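Local coordinates for alcohol dehydrogenase superfamily protein (Novosphingobium aromaticivorans, PDB 3GAZ) that probably acts as an NADP-dependent oxidoreductase of the medium-chain alcohol dehydrogenase superfamily, although its substrate is not established, at residues V243-W248 with Y263-F267. Numbering follows the deposited sequence.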
loop_
_atom_site.group_PDB
_atom_site.type_symbol
_atom_site.label_atom_id
_atom_site.label_comp_id
_atom_site.label_asym_id
_atom_site.label_seq_id
_atom_site.Cartn_x
_atom_site.Cartn_y
_atom_site.Cartn_z
ATOM N N VAL A 243 18.630 15.045 15.383
ATOM C CA VAL A 243 17.554 14.339 14.690
ATOM C C VAL A 243 17.915 14.239 13.210
ATOM O O VAL A 243 18.635 15.086 12.675
ATOM C CB VAL A 243 16.181 15.057 14.845
ATOM C CG1 VAL A 243 15.858 15.258 16.322
ATOM C CG2 VAL A 243 16.194 16.393 14.118
ATOM N N SER A 244 17.431 13.193 12.554
ATOM C CA SER A 244 17.706 13.005 11.136
ATOM C C SER A 244 16.517 12.380 10.437
ATOM O O SER A 244 15.775 11.598 11.034
ATOM C CB SER A 244 18.929 12.101 10.941
ATOM O OG SER A 244 19.112 11.791 9.567
ATOM N N CYS A 245 16.333 12.737 9.169
ATOM C CA CYS A 245 15.247 12.178 8.378
ATOM C C CYS A 245 15.839 11.297 7.277
ATOM O O CYS A 245 15.159 10.923 6.327
ATOM C CB CYS A 245 14.379 13.295 7.782
ATOM S SG CYS A 245 15.253 14.524 6.794
ATOM N N LEU A 246 17.120 10.966 7.426
ATOM C CA LEU A 246 17.833 10.111 6.478
ATOM C C LEU A 246 18.862 9.265 7.218
ATOM O O LEU A 246 19.930 8.975 6.681
ATOM C CB LEU A 246 18.550 10.945 5.408
ATOM C CG LEU A 246 17.751 11.408 4.191
ATOM C CD1 LEU A 246 18.611 12.313 3.324
ATOM C CD2 LEU A 246 17.263 10.200 3.397
ATOM N N GLY A 247 18.538 8.879 8.450
ATOM C CA GLY A 247 19.457 8.079 9.245
ATOM C C GLY A 247 19.255 6.587 9.068
ATOM O O GLY A 247 18.865 5.887 10.003
ATOM N N TRP A 248 19.539 6.098 7.866
ATOM C CA TRP A 248 19.364 4.685 7.553
ATOM C C TRP A 248 20.651 3.875 7.599
ATOM O O TRP A 248 20.616 2.660 7.787
ATOM C CB TRP A 248 18.734 4.536 6.165
ATOM C CG TRP A 248 17.478 5.321 6.002
ATOM C CD1 TRP A 248 17.341 6.537 5.394
ATOM C CD2 TRP A 248 16.183 4.968 6.493
ATOM N NE1 TRP A 248 16.036 6.962 5.475
ATOM C CE2 TRP A 248 15.302 6.017 6.147
ATOM C CE3 TRP A 248 15.677 3.863 7.194
ATOM C CZ2 TRP A 248 13.945 5.999 6.478
ATOM C CZ3 TRP A 248 14.327 3.844 7.524
ATOM C CH2 TRP A 248 13.477 4.906 7.164
ATOM N N TYR A 263 19.778 11.063 20.166
ATOM C CA TYR A 263 19.482 11.031 18.732
ATOM C C TYR A 263 18.083 10.449 18.495
ATOM O O TYR A 263 17.675 9.511 19.173
ATOM C CB TYR A 263 20.514 10.171 17.986
ATOM C CG TYR A 263 20.096 9.825 16.568
ATOM C CD1 TYR A 263 20.182 10.765 15.541
ATOM C CD2 TYR A 263 19.544 8.577 16.273
ATOM C CE1 TYR A 263 19.726 10.471 14.250
ATOM C CE2 TYR A 263 19.077 8.274 14.994
ATOM C CZ TYR A 263 19.170 9.222 13.990
ATOM O OH TYR A 263 18.693 8.926 12.733
ATOM N N SER A 264 17.352 11.011 17.535
ATOM C CA SER A 264 16.012 10.517 17.205
ATOM C C SER A 264 15.862 10.433 15.695
ATOM O O SER A 264 16.346 11.299 14.966
ATOM C CB SER A 264 14.924 11.447 17.753
ATOM O OG SER A 264 14.944 11.508 19.164
ATOM N N GLY A 265 15.189 9.388 15.224
ATOM C CA GLY A 265 14.987 9.240 13.795
ATOM C C GLY A 265 13.660 9.835 13.367
ATOM O O GLY A 265 12.757 9.999 14.187
ATOM N N VAL A 266 13.540 10.165 12.084
ATOM C CA VAL A 266 12.303 10.730 11.547
ATOM C C VAL A 266 11.908 9.936 10.306
ATOM O O VAL A 266 12.728 9.730 9.413
ATOM C CB VAL A 266 12.472 12.216 11.144
ATOM C CG1 VAL A 266 11.172 12.742 10.532
ATOM C CG2 VAL A 266 12.849 13.051 12.364
ATOM N N PHE A 267 10.658 9.488 10.256
ATOM C CA PHE A 267 10.160 8.719 9.117
ATOM C C PHE A 267 8.682 9.053 8.950
ATOM O O PHE A 267 7.807 8.382 9.492
ATOM C CB PHE A 267 10.352 7.217 9.368
ATOM C CG PHE A 267 9.964 6.354 8.203
ATOM C CD1 PHE A 267 10.464 6.618 6.930
ATOM C CD2 PHE A 267 9.096 5.278 8.372
ATOM C CE1 PHE A 267 10.101 5.820 5.836
ATOM C CE2 PHE A 267 8.730 4.478 7.289
ATOM C CZ PHE A 267 9.234 4.752 6.018
HETATM O O HOH W 1 17.555 6.392 12.165
#
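Trp-248 turns the edge of its indole onto the face of the Phe-267 ring in an offset edge-to-face pair, CH2 lying 3.5 Å from Phe-267 CD1 and the planes standing at 88°. The pair closes a contact that starts as parallel sheet between strands 240-244 and 262-265, the latter an edge strand of the parallel Rossmann-type sheet within this chain. There Ser-244 N donates to Ser-264 O (3.3 Å), and Val-266 N, just past the strand, makes a weak bond to Ser-244 O (2.9 Å). Val-266 also packs against Cys-245 (CB to CB 4.0 Å), and Tyr-221 of strand 217-222 touches both side chains. The chain leaves the sheet through an ST turn, with Leu-246 N bonded to Ser-244 OG (3.0 Å), a hydroxyl also hydrogen-bonded to Asp-222. Gly-247 then centres an inverse gamma turn beside the Tyr-263 hydroxyl, its CA 3.7 Å from Tyr-263 OH, so close that a CB would clash. A water oxygen lies 2.6 Å from Gly-247 O, to which it donates, and 2.8 Å from Tyr-263 OH. Beyond the two backbone bonds, apolar and aromatic contacts and this water bridge join the segments, without further direct backbone hydrogen bonds.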